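Local structure of transcriptional regulator, LacI family (Corynebacterium glutamicum, 3H5T) at residues A[121-127]-A[146-150]; A[69-75]-A[102-108]; A[115-120]-A[142-146]; A[152-156]-A[331-336]. The protein activates transcription of ino1 in an inositol-dependent way and regulates other genes probably needed for inositol-derived cell wall components and mycothiol, by binding a palindromic promoter motif. One frame throughout, in Å; residues are numbered along the deposited sequence.

Interaction 1. Residues A[121-127]-A[146-150]; sequences QQLVNNA and AIRAR
Arg150 keeps its side chain extended from CG to NE, beginning with CG anti to the backbone N (chi1 174°), and this full length carries the guanidinium from helix 142-150 to the C-terminal end of helix 117-125 and the residues just after it. There NH1 meets two carbonyls at the edge of the guanidinium: it donates to Val124 O at 2.6 Å, within the guanidinium plane and on a lone pair, and to Ala127 O at 2.8 Å, somewhat tilted from that plane. A weak bond from NH2 also reaches Ala127 O. Arginine suits this place because its spread of N-H groups can serve two carbonyls at and just past a helix end, where the helix dipole would favour a positive charge. Val124 O is shared, since Ala127 N donates to it as well.

Asn125 slides past the arginine stem in the opposite direction, and a water donates to both Asn125 OD1 and Ala146 O. Deeper in, small and branched residues let the helices close up. Val124 CG2 lies 3.7 Å from Ala146 CB, while the valine side chain crosses that of Ile147 at about a right angle, Val124 CG1 lying 3.8 Å from Ile147 CG1. Gln121 lays its CG against the same alanine methyl. With Ile147 resting on strand 132-135 and Leu123 on Ile107, the two helices lie beside each other on one face of the parallel sheet, as in the alpha/beta fold of LacI-type effector-binding domains.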
loop_
_atom_site.group_PDB
_atom_site.type_symbol
_atom_site.label_atom_id
_atom_site.label_comp_id
_atom_site.label_asym_id
_atom_site.label_seq_id
_atom_site.Cartn_x
_atom_site.Cartn_y
_atom_site.Cartn_z
ATOM N N GLN A 121 -12.783 -19.524 -7.786
ATOM C CA GLN A 121 -14.217 -19.275 -7.818
ATOM C C GLN A 121 -14.951 -19.725 -6.559
ATOM O O GLN A 121 -15.975 -19.150 -6.201
ATOM C CB GLN A 121 -14.811 -19.907 -9.084
ATOM C CG GLN A 121 -14.166 -19.320 -10.350
ATOM C CD GLN A 121 -14.562 -20.021 -11.644
ATOM O OE1 GLN A 121 -14.714 -21.251 -11.685
ATOM N NE2 GLN A 121 -14.707 -19.239 -12.717
ATOM N N GLN A 122 -14.431 -20.739 -5.876
ATOM C CA GLN A 122 -15.056 -21.195 -4.637
ATOM C C GLN A 122 -14.711 -20.213 -3.520
ATOM O O GLN A 122 -15.520 -19.947 -2.635
ATOM C CB GLN A 122 -14.566 -22.582 -4.250
ATOM C CG GLN A 122 -15.146 -23.681 -5.095
ATOM C CD GLN A 122 -14.858 -25.052 -4.532
ATOM O OE1 GLN A 122 -15.328 -26.060 -5.063
ATOM N NE2 GLN A 122 -14.083 -25.100 -3.448
ATOM N N LEU A 123 -13.498 -19.685 -3.557
ATOM C CA LEU A 123 -13.091 -18.721 -2.556
ATOM C C LEU A 123 -13.985 -17.492 -2.713
ATOM O O LEU A 123 -14.637 -17.058 -1.760
ATOM C CB LEU A 123 -11.618 -18.326 -2.752
ATOM C CG LEU A 123 -11.139 -17.211 -1.812
ATOM C CD1 LEU A 123 -11.397 -17.636 -0.368
ATOM C CD2 LEU A 123 -9.652 -16.921 -2.027
ATOM N N VAL A 124 -14.025 -16.958 -3.935
ATOM C CA VAL A 124 -14.801 -15.766 -4.248
ATOM C C VAL A 124 -16.305 -15.887 -4.064
ATOM O O VAL A 124 -16.924 -14.959 -3.547
ATOM C CB VAL A 124 -14.532 -15.281 -5.679
ATOM C CG1 VAL A 124 -15.437 -14.091 -6.003
ATOM C CG2 VAL A 124 -13.068 -14.879 -5.815
ATOM N N ASN A 125 -16.898 -17.008 -4.477
ATOM C CA ASN A 125 -18.346 -17.170 -4.322
ATOM C C ASN A 125 -18.743 -17.403 -2.869
ATOM O O ASN A 125 -19.926 -17.380 -2.534
ATOM C CB ASN A 125 -18.877 -18.318 -5.188
ATOM C CG ASN A 125 -18.567 -18.133 -6.665
ATOM O OD1 ASN A 125 -18.482 -17.012 -7.162
ATOM N ND2 ASN A 125 -18.416 -19.238 -7.375
ATOM N N ASN A 126 -17.765 -17.630 -1.998
ATOM C CA ASN A 126 -18.078 -17.838 -0.588
ATOM C C ASN A 126 -17.689 -16.627 0.263
ATOM O O ASN A 126 -17.591 -16.713 1.483
ATOM C CB ASN A 126 -17.405 -19.111 -0.062
ATOM C CG ASN A 126 -18.012 -20.379 -0.659
ATOM O OD1 ASN A 126 -19.227 -20.598 -0.591
ATOM N ND2 ASN A 126 -17.165 -21.215 -1.253
ATOM N N ALA A 127 -17.464 -15.498 -0.402
ATOM C CA ALA A 127 -17.142 -14.256 0.285
ATOM C C ALA A 127 -18.485 -13.544 0.472
ATOM O O ALA A 127 -19.128 -13.150 -0.504
ATOM C CB ALA A 127 -16.183 -13.397 -0.564
ATOM N N ALA A 146 -12.766 -14.778 -11.344
ATOM C CA ALA A 146 -13.792 -15.319 -10.473
ATOM C C ALA A 146 -14.726 -14.205 -10.002
ATOM O O ALA A 146 -15.933 -14.390 -9.934
ATOM C CB ALA A 146 -13.157 -16.022 -9.283
ATOM N N ILE A 147 -14.164 -13.047 -9.682
ATOM C CA ILE A 147 -14.961 -11.906 -9.233
ATOM C C ILE A 147 -15.863 -11.389 -10.356
ATOM O O ILE A 147 -16.994 -10.974 -10.108
ATOM C CB ILE A 147 -14.044 -10.755 -8.740
ATOM C CG1 ILE A 147 -13.392 -11.160 -7.417
ATOM C CG2 ILE A 147 -14.833 -9.469 -8.588
ATOM C CD1 ILE A 147 -12.410 -10.154 -6.874
ATOM N N ARG A 148 -15.352 -11.421 -11.585
ATOM C CA ARG A 148 -16.097 -10.967 -12.759
ATOM C C ARG A 148 -17.254 -11.922 -13.057
ATOM O O ARG A 148 -18.359 -11.496 -13.414
ATOM C CB ARG A 148 -15.163 -10.911 -13.971
ATOM C CG ARG A 148 -15.786 -10.350 -15.234
ATOM C CD ARG A 148 -14.850 -10.507 -16.420
ATOM N NE ARG A 148 -13.543 -9.902 -16.177
ATOM C CZ ARG A 148 -13.343 -8.596 -16.072
ATOM N NH1 ARG A 148 -14.362 -7.760 -16.196
ATOM N NH2 ARG A 148 -12.130 -8.127 -15.826
ATOM N N ALA A 149 -16.990 -13.219 -12.907
ATOM C CA ALA A 149 -17.990 -14.248 -13.159
ATOM C C ALA A 149 -19.123 -14.174 -12.149
ATOM O O ALA A 149 -20.230 -14.612 -12.433
ATOM C CB ALA A 149 -17.344 -15.625 -13.116
ATOM N N ARG A 150 -18.845 -13.631 -10.967
ATOM C CA ARG A 150 -19.864 -13.508 -9.937
ATOM C C ARG A 150 -20.582 -12.158 -10.097
ATOM O O ARG A 150 -21.634 -11.920 -9.498
ATOM C CB ARG A 150 -19.219 -13.625 -8.544
ATOM C CG ARG A 150 -20.181 -13.353 -7.392
ATOM C CD ARG A 150 -19.549 -13.522 -6.012
ATOM N NE ARG A 150 -20.486 -13.081 -4.980
ATOM C CZ ARG A 150 -20.330 -13.271 -3.673
ATOM N NH1 ARG A 150 -19.261 -13.905 -3.210
ATOM N NH2 ARG A 150 -21.257 -12.839 -2.824
HETATM O O HOH W 1 -16.794 -17.037 -9.279
#

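Interaction 2. Residues A[69-75]-A[102-108]; sequences GAIGVLL and TQLTLIP
Ile71 and Thr105 are joined within a parallel strand pair held by five backbone hydrogen bonds. Ile71 N donates to Gln103 O at 2.9 Å, and Thr105 N returns a bond to Ile71 O at 2.8 Å. The same exchange is repeated by Val73 with Thr105 and Ile107, and Leu75 N closes the series on Ile107 O with a nearly straight bond (175° at the hydrogen).

Around this frame, side chains fill both faces. On one, Leu104 has CG anti to its backbone N (chi1 -179°), which swings CD1 inward to 3.5 Å from Val73 CG2 and 3.8 Å from Ile71 CG1. Thr102 adds its methyl, CG2, at 3.7 Å from Ile71 CG2, and Leu106 leans its CD2 on Val73. The other face pairs Ala70 CB with Gln103 CB at 3.6 Å. Gly72 carries no side chain on this face, and Ile107 CD1 lies 4.5 Å from Gly72 CA.

Farther out, residues from Asp130 to Tyr135, most of them in strand 132-135, bond the opposite edge of strand 70-75 through Ala70, Gly72 and Leu74. Helix 321-336 covers Ile71, helix 81-84 meets Leu75 and Leu106, and Ala127 packs on Ile107. Beta-branched and leucine side chains therefore suit a sheet covered by helices, while Gln103, on the strand that ends the sheet, can stay exposed. The chemistry divides cleanly: directional backbone bonds set the register, while apolar contacts join neighbouring side chains on each face and meet the covering helices.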
loop_
_atom_site.group_PDB
_atom_site.type_symbol
_atom_site.label_atom_id
_atom_site.label_comp_id
_atom_site.label_asym_id
_atom_site.label_seq_id
_atom_site.Cartn_x
_atom_site.Cartn_y
_atom_site.Cartn_z
ATOM N N GLY A 69 -24.362 -3.390 5.241
ATOM C CA GLY A 69 -23.883 -4.693 4.798
ATOM C C GLY A 69 -22.394 -4.863 5.064
ATOM O O GLY A 69 -21.902 -4.445 6.109
ATOM N N ALA A 70 -21.667 -5.475 4.133
ATOM C CA ALA A 70 -20.227 -5.653 4.311
ATOM C C ALA A 70 -19.462 -5.590 2.999
ATOM O O ALA A 70 -19.990 -5.957 1.956
ATOM C CB ALA A 70 -19.937 -6.981 5.008
ATOM N N ILE A 71 -18.222 -5.107 3.058
ATOM C CA ILE A 71 -17.365 -5.032 1.874
ATOM C C ILE A 71 -16.102 -5.848 2.139
ATOM O O ILE A 71 -15.668 -5.983 3.286
ATOM C CB ILE A 71 -16.959 -3.570 1.518
ATOM C CG1 ILE A 71 -16.059 -2.987 2.604
ATOM C CG2 ILE A 71 -18.211 -2.706 1.341
ATOM C CD1 ILE A 71 -15.530 -1.593 2.287
ATOM N N GLY A 72 -15.520 -6.403 1.082
ATOM C CA GLY A 72 -14.318 -7.202 1.246
ATOM C C GLY A 72 -13.073 -6.624 0.592
ATOM O O GLY A 72 -13.129 -5.630 -0.144
ATOM N N VAL A 73 -11.935 -7.252 0.883
ATOM C CA VAL A 73 -10.655 -6.853 0.323
ATOM C C VAL A 73 -9.909 -8.140 -0.009
ATOM O O VAL A 73 -9.557 -8.913 0.886
ATOM C CB VAL A 73 -9.825 -6.022 1.323
ATOM C CG1 VAL A 73 -8.484 -5.627 0.696
ATOM C CG2 VAL A 73 -10.598 -4.780 1.720
ATOM N N LEU A 74 -9.690 -8.376 -1.298
ATOM C CA LEU A 74 -9.000 -9.571 -1.732
ATOM C C LEU A 74 -7.513 -9.320 -1.671
ATOM O O LEU A 74 -6.996 -8.427 -2.333
ATOM C CB LEU A 74 -9.402 -9.945 -3.153
ATOM C CG LEU A 74 -8.855 -11.296 -3.619
ATOM C CD1 LEU A 74 -9.999 -12.175 -4.104
ATOM C CD2 LEU A 74 -7.826 -11.078 -4.703
ATOM N N LEU A 75 -6.834 -10.124 -0.865
ATOM C CA LEU A 75 -5.398 -10.008 -0.677
ATOM C C LEU A 75 -4.750 -11.282 -1.218
ATOM O O LEU A 75 -5.031 -12.386 -0.748
ATOM C CB LEU A 75 -5.092 -9.848 0.827
ATOM C CG LEU A 75 -3.778 -9.192 1.262
ATOM C CD1 LEU A 75 -3.725 -7.786 0.725
ATOM C CD2 LEU A 75 -3.684 -9.145 2.767
ATOM N N THR A 102 -19.420 -0.180 8.177
ATOM C CA THR A 102 -19.457 -1.317 7.266
ATOM C C THR A 102 -18.454 -2.397 7.676
ATOM O O THR A 102 -17.270 -2.112 7.888
ATOM C CB THR A 102 -19.102 -0.887 5.818
ATOM O OG1 THR A 102 -20.081 0.038 5.332
ATOM C CG2 THR A 102 -19.042 -2.094 4.900
ATOM N N GLN A 103 -18.925 -3.637 7.777
ATOM C CA GLN A 103 -18.043 -4.742 8.126
ATOM C C GLN A 103 -17.025 -4.858 6.993
ATOM O O GLN A 103 -17.381 -4.717 5.830
ATOM C CB GLN A 103 -18.838 -6.048 8.253
ATOM C CG GLN A 103 -19.849 -6.067 9.393
ATOM C CD GLN A 103 -20.696 -7.335 9.420
ATOM O OE1 GLN A 103 -20.179 -8.452 9.362
ATOM N NE2 GLN A 103 -22.004 -7.164 9.530
ATOM N N LEU A 104 -15.762 -5.086 7.339
ATOM C CA LEU A 104 -14.681 -5.222 6.357
ATOM C C LEU A 104 -14.150 -6.653 6.414
ATOM O O LEU A 104 -13.619 -7.085 7.424
ATOM C CB LEU A 104 -13.551 -4.231 6.663
ATOM C CG LEU A 104 -12.337 -4.218 5.720
ATOM C CD1 LEU A 104 -12.811 -4.080 4.285
ATOM C CD2 LEU A 104 -11.399 -3.075 6.081
ATOM N N THR A 105 -14.303 -7.386 5.323
ATOM C CA THR A 105 -13.873 -8.772 5.268
ATOM C C THR A 105 -12.624 -8.989 4.431
ATOM O O THR A 105 -12.646 -8.815 3.208
ATOM C CB THR A 105 -15.011 -9.635 4.715
ATOM O OG1 THR A 105 -16.083 -9.640 5.659
ATOM C CG2 THR A 105 -14.552 -11.055 4.452
ATOM N N LEU A 106 -11.538 -9.373 5.095
ATOM C CA LEU A 106 -10.278 -9.635 4.414
ATOM C C LEU A 106 -10.343 -11.045 3.844
ATOM O O LEU A 106 -10.658 -11.997 4.565
ATOM C CB LEU A 106 -9.119 -9.510 5.399
ATOM C CG LEU A 106 -9.002 -8.154 6.096
ATOM C CD1 LEU A 106 -7.911 -8.212 7.145
ATOM C CD2 LEU A 106 -8.697 -7.079 5.068
ATOM N N ILE A 107 -10.061 -11.164 2.547
ATOM C CA ILE A 107 -10.109 -12.444 1.835
ATOM C C ILE A 107 -8.696 -12.859 1.421
ATOM O O ILE A 107 -8.107 -12.255 0.522
ATOM C CB ILE A 107 -10.974 -12.334 0.532
ATOM C CG1 ILE A 107 -12.279 -11.582 0.806
ATOM C CG2 ILE A 107 -11.327 -13.706 0.006
ATOM C CD1 ILE A 107 -13.036 -11.208 -0.472
ATOM N N PRO A 108 -8.137 -13.895 2.067
ATOM C CA PRO A 108 -6.794 -14.406 1.779
ATOM C C PRO A 108 -6.773 -15.271 0.520
ATOM O O PRO A 108 -7.279 -16.390 0.531
ATOM C CB PRO A 108 -6.459 -15.244 3.017
ATOM C CG PRO A 108 -7.406 -14.761 4.069
ATOM C CD PRO A 108 -8.667 -14.518 3.287
#

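Interaction 3. Residues A[115-120]-A[142-146]; sequences VDHVSA and PHIDA
Asp116 OD1 accepts from both Ser119 OG, at 2.7 Å, and Ser119 N, at 3.1 Å, and thereby caps the start of the helix that brings His117 and Ala120 against Pro142 and His143. The amide meets this oxygen nearly along the C-O axis, while the hydroxyl arrives on its syn side and out of the carboxylate plane. Aspartate suits the N-cap because its carboxylate takes up an amide of the first turn and its charge would be favoured by the helix dipole.

One turn on, Ala120 CB sits over a face of the His143 ring in a CH-pi contact, 3.7 Å from the centroid. The ring gets there with CG beside its own backbone N (chi1 -64°) and its plane turned across the chain (chi2 -76°). An alanine methyl is small enough for the ring to lie close to the helix backbone. Val115 CG1 approaches the same ring obliquely, 4.0 Å from His143 NE2, and also touches Pro142 CG.

Pro142 opens its own helix, a place where proline's missing N-H costs no helical bond. Its CB makes an off-centre CH-pi contact with the His117 ring, whose edge in turn faces Asp145: His117 CE1 lies 3.5 Å from Asp145 OD2. Close by, Arg201 bonds Val115 O and packs on Pro142. Between the two segments the cohesion is thus apolar and ring-mediated, while the Asp116 cap bonds stay within the first helical turn; the Asp145 carboxylate may add a modest electrostatic attraction if His117 is protonated.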
loop_
_atom_site.group_PDB
_atom_site.type_symbol
_atom_site.label_atom_id
_atom_site.label_comp_id
_atom_site.label_asym_id
_atom_site.label_seq_id
_atom_site.Cartn_x
_atom_site.Cartn_y
_atom_site.Cartn_z
ATOM N N VAL A 115 -2.977 -22.547 -8.418
ATOM C CA VAL A 115 -4.375 -22.163 -8.292
ATOM C C VAL A 115 -5.068 -22.134 -9.646
ATOM O O VAL A 115 -4.575 -21.534 -10.594
ATOM C CB VAL A 115 -4.520 -20.778 -7.626
ATOM C CG1 VAL A 115 -5.987 -20.447 -7.425
ATOM C CG2 VAL A 115 -3.809 -20.768 -6.297
ATOM N N ASP A 116 -6.206 -22.811 -9.732
ATOM C CA ASP A 116 -6.982 -22.847 -10.963
ATOM C C ASP A 116 -8.310 -22.147 -10.711
ATOM O O ASP A 116 -8.637 -21.807 -9.577
ATOM C CB ASP A 116 -7.218 -24.284 -11.412
ATOM C CG ASP A 116 -7.675 -25.168 -10.285
ATOM O OD1 ASP A 116 -8.432 -24.677 -9.421
ATOM O OD2 ASP A 116 -7.287 -26.356 -10.267
ATOM N N HIS A 117 -9.080 -21.946 -11.768
ATOM C CA HIS A 117 -10.349 -21.247 -11.657
ATOM C C HIS A 117 -11.372 -21.831 -10.690
ATOM O O HIS A 117 -12.100 -21.084 -10.049
ATOM C CB HIS A 117 -10.930 -21.075 -13.060
ATOM C CG HIS A 117 -10.041 -20.272 -13.960
ATOM N ND1 HIS A 117 -10.017 -18.892 -13.945
ATOM C CD2 HIS A 117 -9.078 -20.654 -14.832
ATOM C CE1 HIS A 117 -9.079 -18.462 -14.769
ATOM N NE2 HIS A 117 -8.493 -19.510 -15.319
ATOM N N VAL A 118 -11.427 -23.150 -10.551
ATOM C CA VAL A 118 -12.398 -23.720 -9.623
ATOM C C VAL A 118 -12.032 -23.368 -8.183
ATOM O O VAL A 118 -12.908 -23.157 -7.345
ATOM C CB VAL A 118 -12.500 -25.257 -9.747
ATOM C CG1 VAL A 118 -11.189 -25.909 -9.354
ATOM C CG2 VAL A 118 -13.629 -25.762 -8.860
ATOM N N SER A 119 -10.737 -23.306 -7.892
ATOM C CA SER A 119 -10.299 -22.962 -6.546
ATOM C C SER A 119 -10.618 -21.495 -6.264
ATOM O O SER A 119 -11.180 -21.156 -5.226
ATOM C CB SER A 119 -8.793 -23.191 -6.399
ATOM O OG SER A 119 -8.443 -24.532 -6.689
ATOM N N ALA A 120 -10.263 -20.631 -7.206
ATOM C CA ALA A 120 -10.491 -19.199 -7.066
ATOM C C ALA A 120 -11.973 -18.852 -6.977
ATOM O O ALA A 120 -12.373 -18.006 -6.181
ATOM C CB ALA A 120 -9.854 -18.460 -8.235
ATOM N N PRO A 142 -6.492 -15.631 -11.518
ATOM C CA PRO A 142 -7.808 -16.261 -11.626
ATOM C C PRO A 142 -8.872 -15.722 -10.672
ATOM O O PRO A 142 -10.064 -15.911 -10.904
ATOM C CB PRO A 142 -7.502 -17.740 -11.414
ATOM C CG PRO A 142 -6.329 -17.714 -10.493
ATOM C CD PRO A 142 -5.475 -16.602 -11.074
ATOM N N HIS A 143 -8.454 -15.047 -9.606
ATOM C CA HIS A 143 -9.425 -14.490 -8.660
ATOM C C HIS A 143 -10.150 -13.309 -9.301
ATOM O O HIS A 143 -11.331 -13.075 -9.035
ATOM C CB HIS A 143 -8.719 -14.082 -7.362
ATOM C CG HIS A 143 -8.112 -15.242 -6.637
ATOM N ND1 HIS A 143 -8.868 -16.146 -5.917
ATOM C CD2 HIS A 143 -6.846 -15.716 -6.621
ATOM C CE1 HIS A 143 -8.092 -17.127 -5.496
ATOM N NE2 HIS A 143 -6.861 -16.892 -5.910
ATOM N N ILE A 144 -9.438 -12.574 -10.152
ATOM C CA ILE A 144 -10.024 -11.446 -10.865
ATOM C C ILE A 144 -11.176 -11.977 -11.722
ATOM O O ILE A 144 -12.281 -11.428 -11.696
ATOM C CB ILE A 144 -8.996 -10.767 -11.797
ATOM C CG1 ILE A 144 -7.874 -10.134 -10.971
ATOM C CG2 ILE A 144 -9.690 -9.734 -12.678
ATOM C CD1 ILE A 144 -8.325 -9.022 -10.056
ATOM N N ASP A 145 -10.911 -13.049 -12.474
ATOM C CA ASP A 145 -11.927 -13.660 -13.339
ATOM C C ASP A 145 -13.085 -14.213 -12.507
ATOM O O ASP A 145 -14.245 -14.134 -12.912
ATOM C CB ASP A 145 -11.328 -14.793 -14.184
ATOM C CG ASP A 145 -10.140 -14.340 -15.031
ATOM O OD1 ASP A 145 -10.250 -13.318 -15.743
ATOM O OD2 ASP A 145 -9.089 -15.014 -14.989
ATOM N N ALA A 146 -12.766 -14.778 -11.344
ATOM C CA ALA A 146 -13.792 -15.319 -10.473
ATOM C C ALA A 146 -14.726 -14.205 -10.002
ATOM O O ALA A 146 -15.933 -14.390 -9.934
ATOM C CB ALA A 146 -13.157 -16.022 -9.283
#

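Interaction 4. Residues A[152-156]-A[331-336]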
loop_
_atom_site.group_PDB
_atom_site.type_symbol
_atom_site.label_atom_id
_atom_site.label_comp_id
_atom_site.label_asym_id
_atom_site.label_seq_id
_atom_site.Cartn_x
_atom_site.Cartn_y
_atom_site.Cartn_z
ATOM N N LEU A 152 -19.501 -9.290 -9.108
ATOM C CA LEU A 152 -19.308 -8.555 -7.857
ATOM C C LEU A 152 -18.710 -7.172 -8.125
ATOM O O LEU A 152 -17.652 -7.057 -8.739
ATOM C CB LEU A 152 -18.375 -9.353 -6.939
ATOM C CG LEU A 152 -18.274 -9.034 -5.444
ATOM C CD1 LEU A 152 -19.629 -9.224 -4.774
ATOM C CD2 LEU A 152 -17.231 -9.959 -4.808
ATOM N N PRO A 153 -19.394 -6.103 -7.687
ATOM C CA PRO A 153 -18.861 -4.755 -7.917
ATOM C C PRO A 153 -17.430 -4.718 -7.382
ATOM O O PRO A 153 -17.180 -5.096 -6.236
ATOM C CB PRO A 153 -19.802 -3.867 -7.103
ATOM C CG PRO A 153 -21.096 -4.612 -7.146
ATOM C CD PRO A 153 -20.663 -6.049 -6.938
ATOM N N ALA A 154 -16.486 -4.263 -8.192
ATOM C CA ALA A 154 -15.119 -4.240 -7.726
ATOM C C ALA A 154 -14.286 -3.064 -8.196
ATOM O O ALA A 154 -14.462 -2.548 -9.305
ATOM C CB ALA A 154 -14.441 -5.530 -8.109
ATOM N N VAL A 155 -13.380 -2.645 -7.323
ATOM C CA VAL A 155 -12.458 -1.560 -7.607
ATOM C C VAL A 155 -11.063 -2.156 -7.418
ATOM O O VAL A 155 -10.844 -2.978 -6.527
ATOM C CB VAL A 155 -12.643 -0.385 -6.628
ATOM C CG1 VAL A 155 -12.437 -0.865 -5.195
ATOM C CG2 VAL A 155 -11.640 0.709 -6.944
ATOM N N ILE A 156 -10.123 -1.748 -8.258
ATOM C CA ILE A 156 -8.765 -2.261 -8.169
ATOM C C ILE A 156 -7.791 -1.191 -7.684
ATOM O O ILE A 156 -7.857 -0.043 -8.125
ATOM C CB ILE A 156 -8.293 -2.776 -9.555
ATOM C CG1 ILE A 156 -9.072 -4.034 -9.935
ATOM C CG2 ILE A 156 -6.793 -3.047 -9.541
ATOM C CD1 ILE A 156 -8.980 -4.371 -11.407
ATOM N N THR A 331 -14.841 4.655 -3.689
ATOM C CA THR A 331 -15.194 4.318 -5.052
ATOM C C THR A 331 -16.091 3.087 -5.031
ATOM O O THR A 331 -17.095 3.033 -5.737
ATOM C CB THR A 331 -13.941 4.031 -5.880
ATOM O OG1 THR A 331 -13.120 5.201 -5.907
ATOM C CG2 THR A 331 -14.300 3.649 -7.293
ATOM N N LEU A 332 -15.732 2.106 -4.207
ATOM C CA LEU A 332 -16.518 0.880 -4.113
ATOM C C LEU A 332 -17.942 1.185 -3.647
ATOM O O LEU A 332 -18.915 0.797 -4.307
ATOM C CB LEU A 332 -15.851 -0.119 -3.156
ATOM C CG LEU A 332 -16.552 -1.480 -3.015
ATOM C CD1 LEU A 332 -16.728 -2.102 -4.382
ATOM C CD2 LEU A 332 -15.745 -2.405 -2.121
ATOM N N LEU A 333 -18.061 1.892 -2.525
ATOM C CA LEU A 333 -19.372 2.246 -1.996
ATOM C C LEU A 333 -20.219 3.012 -3.013
ATOM O O LEU A 333 -21.404 2.719 -3.167
ATOM C CB LEU A 333 -19.227 3.053 -0.707
ATOM C CG LEU A 333 -18.611 2.265 0.448
ATOM C CD1 LEU A 333 -18.609 3.114 1.723
ATOM C CD2 LEU A 333 -19.408 0.983 0.657
ATOM N N LYS A 334 -19.631 3.983 -3.709
ATOM C CA LYS A 334 -20.381 4.724 -4.721
ATOM C C LYS A 334 -20.834 3.791 -5.839
ATOM O O LYS A 334 -21.899 4.002 -6.427
ATOM C CB LYS A 334 -19.541 5.837 -5.335
ATOM C CG LYS A 334 -19.495 7.115 -4.549
ATOM C CD LYS A 334 -18.606 8.116 -5.267
ATOM C CE LYS A 334 -18.647 9.474 -4.592
ATOM N NZ LYS A 334 -18.343 9.360 -3.143
ATOM N N MET A 335 -20.024 2.773 -6.145
ATOM C CA MET A 335 -20.366 1.804 -7.189
ATOM C C MET A 335 -21.607 1.019 -6.760
ATOM O O MET A 335 -22.566 0.878 -7.514
ATOM C CB MET A 335 -19.222 0.805 -7.415
ATOM C CG MET A 335 -18.106 1.230 -8.361
ATOM S SD MET A 335 -16.804 -0.063 -8.487
ATOM C CE MET A 335 -17.535 -1.117 -9.700
ATOM N N ILE A 336 -21.562 0.494 -5.539
ATOM C CA ILE A 336 -22.656 -0.286 -4.980
ATOM C C ILE A 336 -23.909 0.579 -4.852
ATOM O O ILE A 336 -25.030 0.080 -4.925
ATOM C CB ILE A 336 -22.259 -0.863 -3.586
ATOM C CG1 ILE A 336 -21.158 -1.910 -3.763
ATOM C CG2 ILE A 336 -23.467 -1.483 -2.883
ATOM C CD1 ILE A 336 -20.596 -2.435 -2.456
#
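Strand 154-156 and helix 331-336 run nearly antiparallel, at 155°, with their axes 8.0 Å apart at closest approach. Val155 points at the helix and divides its two methyls: CG1 lies between the backbone N and the carbonyl carbon (chi1 58°) and meets Leu332 CB at 4.0 Å, while CG2 meets Thr331 CG2 at 4.0 Å. Threonine suits this place because its hydroxyl is taken up by Lys327 O within the helix, and the methyl is turned to the strand.

The pairing belongs to the three-layer alpha/beta architecture of the N-terminal half of the effector-binding domain, to which the chain returns late to supply helix 321-336. That helix covers one face of the parallel sheet, whereas Ala154 points to the other face and touches Ile147 of helix 142-150.

Met335 bends at chi3 (83°), laying its thioether end along the strand backbone, with CE 3.4 Å from Ala154 O. Its flexible, unbranched chain can follow the peptide in this way. Leu332 CD1 reaches Pro153 O at 3.6 Å. Just before the strand, Pro153 offers a compact ring to the helix, its CB lying 4.1 Å from Ile336 CG1.

All four contacts belong to one subdomain built on the sheet that contains strands 103-108, 70-75, 132-135 and 154-157. Along the chain, interaction 2 comes first; interactions 3 and 1 follow, using successive parts of helices 117-125 and 142-150, with centres about 8 Å apart and Ala146 in common. Interaction 4 then joins the next strand to a helix from far along the chain. Interactions 1 and 2 touch where the end of helix 117-125 rests on strand 103-108, their centres about 13 Å apart. Ile71 meets Leu332 and Leu333, connecting interactions 2 and 4, whose centres are about 12 Å apart. Helices thus cover both sheet faces, uniting early and late chain segments in one subdomain.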